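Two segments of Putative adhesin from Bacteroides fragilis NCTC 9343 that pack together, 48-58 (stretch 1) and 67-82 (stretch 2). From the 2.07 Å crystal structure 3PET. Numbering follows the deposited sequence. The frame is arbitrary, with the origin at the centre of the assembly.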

# COMPACT_ATOMS: atom_id res chain seq x y z
N GLY A 48 -7.82 -11.79 25.02
CA GLY A 48 -6.65 -12.49 24.51
C GLY A 48 -5.88 -13.12 25.64
O GLY A 48 -6.34 -13.09 26.79
N PRO A 49 -4.69 -13.68 25.33
CA PRO A 49 -3.85 -14.25 26.41
C PRO A 49 -3.51 -13.14 27.40
O PRO A 49 -3.22 -12.02 26.97
CB PRO A 49 -2.61 -14.76 25.65
CG PRO A 49 -3.02 -14.84 24.24
CD PRO A 49 -4.02 -13.77 24.02
N ASP A 50 -3.58 -13.42 28.71
CA ASP A 50 -3.40 -12.38 29.74
C ASP A 50 -2.07 -11.63 29.66
O ASP A 50 -2.08 -10.43 29.92
CB ASP A 50 -3.63 -12.92 31.17
CG ASP A 50 -2.79 -14.09 31.63
OD1 ASP A 50 -1.98 -14.59 30.83
OD2 ASP A 50 -2.96 -14.53 32.79
N ASN A 51 -0.96 -12.29 29.29
CA ASN A 51 0.34 -11.61 29.22
C ASN A 51 0.50 -10.77 27.94
O ASN A 51 1.42 -9.95 27.84
CB ASN A 51 1.49 -12.63 29.35
CG ASN A 51 1.51 -13.70 28.29
OD1 ASN A 51 0.51 -13.98 27.62
ND2 ASN A 51 2.65 -14.36 28.15
N ILE A 52 -0.40 -10.97 26.95
CA ILE A 52 -0.39 -10.19 25.71
C ILE A 52 -1.32 -8.98 25.91
O ILE A 52 -0.96 -7.85 25.56
CB ILE A 52 -0.76 -11.07 24.48
CG1 ILE A 52 0.10 -12.37 24.40
CG2 ILE A 52 -0.71 -10.26 23.18
CD1 ILE A 52 1.67 -12.22 24.48
N VAL A 53 -2.48 -9.20 26.56
CA VAL A 53 -3.44 -8.14 26.91
C VAL A 53 -2.72 -7.09 27.77
O VAL A 53 -2.90 -5.89 27.55
CB VAL A 53 -4.68 -8.72 27.64
CG1 VAL A 53 -5.55 -7.62 28.26
CG2 VAL A 53 -5.51 -9.59 26.69
N ALA A 54 -1.85 -7.55 28.69
CA ALA A 54 -1.08 -6.72 29.61
C ALA A 54 -0.12 -5.76 28.89
O ALA A 54 0.28 -4.77 29.50
CB ALA A 54 -0.30 -7.59 30.60
N LEU A 55 0.21 -6.02 27.61
CA LEU A 55 1.13 -5.18 26.82
C LEU A 55 0.44 -3.91 26.27
O LEU A 55 1.12 -3.01 25.78
CB LEU A 55 1.73 -5.96 25.64
CG LEU A 55 2.56 -7.22 25.95
CD1 LEU A 55 3.04 -7.84 24.67
CD2 LEU A 55 3.76 -6.91 26.84
N ILE A 56 -0.88 -3.83 26.35
CA ILE A 56 -1.61 -2.68 25.79
C ILE A 56 -1.79 -1.58 26.83
O ILE A 56 -2.35 -1.80 27.90
CB ILE A 56 -2.96 -3.12 25.18
CG1 ILE A 56 -2.72 -4.20 24.05
CG2 ILE A 56 -3.74 -1.86 24.63
CD1 ILE A 56 -3.93 -4.77 23.41
N GLN A 57 -1.31 -0.38 26.51
CA GLN A 57 -1.50 0.76 27.41
C GLN A 57 -2.74 1.52 26.93
O GLN A 57 -2.95 1.69 25.72
CB GLN A 57 -0.25 1.67 27.45
CG GLN A 57 1.01 0.96 27.95
CD GLN A 57 1.89 0.50 26.81
OE1 GLN A 57 2.01 1.16 25.77
NE2 GLN A 57 2.50 -0.66 26.98
N VAL A 58 -3.55 1.93 27.88
CA VAL A 58 -4.85 2.54 27.62
C VAL A 58 -4.94 3.90 28.31
O VAL A 58 -4.59 4.01 29.47
CB VAL A 58 -5.95 1.57 28.15
CG1 VAL A 58 -7.35 2.22 28.11
CG2 VAL A 58 -5.95 0.24 27.38
N LEU A 67 -4.78 3.80 22.43
CA LEU A 67 -4.34 2.43 22.67
C LEU A 67 -2.93 2.30 22.12
O LEU A 67 -2.70 2.58 20.96
CB LEU A 67 -5.30 1.42 22.01
CG LEU A 67 -6.80 1.54 22.33
CD1 LEU A 67 -7.61 0.60 21.46
CD2 LEU A 67 -7.09 1.28 23.83
N SER A 68 -1.97 1.95 22.97
CA SER A 68 -0.58 1.85 22.54
C SER A 68 0.07 0.59 23.09
O SER A 68 -0.52 -0.11 23.91
CB SER A 68 0.20 3.08 22.96
OG SER A 68 0.13 3.23 24.37
N ILE A 69 1.30 0.30 22.62
CA ILE A 69 2.10 -0.85 23.05
C ILE A 69 3.54 -0.43 23.24
O ILE A 69 3.96 0.60 22.70
CB ILE A 69 2.00 -2.07 22.06
CG1 ILE A 69 2.56 -1.73 20.66
CG2 ILE A 69 0.56 -2.61 21.97
CD1 ILE A 69 3.03 -2.92 19.86
N ASP A 70 4.30 -1.25 23.98
CA ASP A 70 5.74 -1.10 24.09
C ASP A 70 6.26 -1.73 22.78
O ASP A 70 6.23 -2.96 22.62
CB ASP A 70 6.30 -1.78 25.37
CG ASP A 70 7.83 -1.75 25.48
OD1 ASP A 70 8.49 -1.27 24.53
OD2 ASP A 70 8.36 -2.15 26.53
N LYS A 71 6.66 -0.90 21.85
CA LYS A 71 7.08 -1.36 20.51
C LYS A 71 8.39 -2.20 20.53
O LYS A 71 8.68 -2.90 19.57
CB LYS A 71 7.22 -0.17 19.56
CG LYS A 71 5.87 0.55 19.33
CD LYS A 71 6.11 1.81 18.52
CE LYS A 71 4.88 2.66 18.43
NZ LYS A 71 5.20 4.03 17.94
N SER A 72 9.17 -2.10 21.63
CA SER A 72 10.43 -2.82 21.82
C SER A 72 10.15 -4.25 22.31
O SER A 72 11.09 -5.06 22.39
CB SER A 72 11.31 -2.09 22.84
OG SER A 72 11.75 -0.81 22.39
N LYS A 73 8.88 -4.59 22.63
CA LYS A 73 8.59 -5.93 23.17
C LYS A 73 8.36 -6.98 22.09
O LYS A 73 7.45 -6.86 21.27
CB LYS A 73 7.41 -5.92 24.16
CG LYS A 73 7.79 -5.38 25.55
CD LYS A 73 8.40 -6.43 26.47
CE LYS A 73 9.33 -5.81 27.48
NZ LYS A 73 10.74 -5.82 27.00
N LYS A 74 9.20 -8.03 22.10
CA LYS A 74 9.06 -9.12 21.14
C LYS A 74 8.01 -10.09 21.65
O LYS A 74 8.01 -10.47 22.82
CB LYS A 74 10.38 -9.85 20.86
CG LYS A 74 11.39 -9.07 20.01
CD LYS A 74 12.70 -9.83 19.95
CE LYS A 74 13.89 -8.93 19.79
NZ LYS A 74 15.16 -9.72 19.73
N VAL A 75 7.10 -10.46 20.76
CA VAL A 75 6.01 -11.40 21.04
C VAL A 75 6.08 -12.50 19.99
O VAL A 75 6.18 -12.20 18.79
CB VAL A 75 4.63 -10.67 21.06
CG1 VAL A 75 3.50 -11.65 21.28
CG2 VAL A 75 4.59 -9.58 22.11
N ARG A 76 6.05 -13.78 20.42
CA ARG A 76 6.09 -14.94 19.52
C ARG A 76 4.89 -14.85 18.51
O ARG A 76 5.14 -14.92 17.30
CB ARG A 76 6.10 -16.24 20.33
N ASN A 77 3.66 -14.51 18.98
CA ASN A 77 2.47 -14.29 18.12
C ASN A 77 1.37 -13.50 18.86
O ASN A 77 1.29 -13.57 20.09
CB ASN A 77 1.90 -15.62 17.61
CG ASN A 77 1.22 -16.44 18.69
OD1 ASN A 77 0.11 -16.13 19.13
ND2 ASN A 77 1.88 -17.49 19.15
N PHE A 78 0.47 -12.82 18.11
CA PHE A 78 -0.63 -12.03 18.66
C PHE A 78 -2.00 -12.67 18.33
O PHE A 78 -2.99 -11.96 18.13
CB PHE A 78 -0.58 -10.59 18.13
CG PHE A 78 0.63 -9.77 18.54
CD1 PHE A 78 0.63 -9.02 19.70
CD2 PHE A 78 1.75 -9.72 17.72
CE1 PHE A 78 1.74 -8.24 20.05
CE2 PHE A 78 2.86 -8.93 18.07
CZ PHE A 78 2.84 -8.19 19.23
N LYS A 79 -2.04 -14.02 18.29
CA LYS A 79 -3.26 -14.78 18.01
C LYS A 79 -4.29 -14.66 19.15
O LYS A 79 -3.91 -14.75 20.33
CB LYS A 79 -2.94 -16.27 17.77
CG LYS A 79 -2.24 -16.55 16.44
CD LYS A 79 -2.34 -18.01 16.02
CE LYS A 79 -1.07 -18.79 16.30
NZ LYS A 79 -1.02 -19.29 17.69
N LYS A 80 -5.58 -14.51 18.78
CA LYS A 80 -6.75 -14.43 19.69
C LYS A 80 -7.04 -13.01 20.20
O LYS A 80 -8.10 -12.81 20.80
CB LYS A 80 -6.64 -15.42 20.89
CG LYS A 80 -6.75 -16.89 20.48
CD LYS A 80 -6.16 -17.82 21.53
CE LYS A 80 -6.01 -19.24 21.04
NZ LYS A 80 -7.31 -19.99 21.05
N MSE A 81 -6.15 -12.02 19.92
CA MSE A 81 -6.32 -10.62 20.37
C MSE A 81 -7.57 -9.97 19.76
O MSE A 81 -7.68 -9.91 18.53
CB MSE A 81 -5.08 -9.77 20.05
CG MSE A 81 -3.85 -10.12 20.89
SE MSE A 81 -4.15 -9.98 22.83
CE MSE A 81 -4.54 -8.14 22.93
N LYS A 82 -8.51 -9.52 20.59
CA LYS A 82 -9.73 -8.85 20.11
C LYS A 82 -9.99 -7.63 20.98
O LYS A 82 -10.07 -7.76 22.22
CB LYS A 82 -10.95 -9.78 20.07
CG LYS A 82 -12.10 -9.19 19.28
CD LYS A 82 -13.46 -9.73 19.67
CE LYS A 82 -13.77 -11.05 19.02
NZ LYS A 82 -15.16 -11.51 19.31
O HOH W 1 3.63 -3.37 25.51
O HOH W 2 -2.17 4.68 25.46

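Where two chain segments meet partly as a β-sheet and partly as an apolar cluster, the polar backbone groups can be satisfied by a partner strand, by the segment itself or by water. These two segments of a putative adhesin use all three solutions, burying 784 Å² between them.

The partner strand serves Q57 and S68, which form an antiparallel hydrogen-bonded pair. Q57 N donates to S68 O at 2.7 Å, and S68 N donates back to Q57 O at 2.9 Å, both nearly straight. The same two carbonyls also receive CA-H...O contacts, I56 CA to S68 O and L67 CA to Q57 O, each 3.4 Å. The side chains of this pair share one face of the sheet, where Q57 OE1 lies 3.1 Å from S68 OG. Proximity alone is not bonding, however: Q57 OE1 also comes within 3.3 Å of I69 N, but the angle is poor. Water 2 adds to the polar edge, lying 2.9 Å from S68 OG in a hydrogen bond and donating a weak one to Q57 O at 3.1 Å.

Where direct pairing lapses, water 1 takes over. L55 O and D70 N are 4.1 Å apart, too far to bond; water 1 donates to L55 O at 2.6 Å and accepts from D70 N at 2.7 Å, so both groups are satisfied through one molecule.

Stretch 1 also bonds to itself. P49, whose ring nitrogen has no hydrogen to donate, precedes the short helix and offers its carbonyl instead: P49 O accepts from I52 N at 3.0 Å and V53 N at 2.9 Å. The turn from V53 to I56 is closed by I56 N donating to V53 O at 3.1 Å. In stretch 2, side chains help as well, with D70 OD1 accepting from S72 N and N77 OD1 from K79 N, both at 3.1 Å.

Apolar side chains fill the space between. The selenomethionine M81, all three chi angles in m, bends its flexible chain into the cluster: its SE lies 3.5 Å from I52 CG2, and its CE 3.5 Å from I56 CD1. Branched side chains close the neighbouring space, I52 CD1 meeting V75 CG1 at 3.7 Å and L55 CD1 meeting V75 CG2 at 3.5 Å. G48 suits its place by lacking a side chain, since a CB there would fall 2.4 Å from M81 SE, and its backbone angles themselves call for glycine.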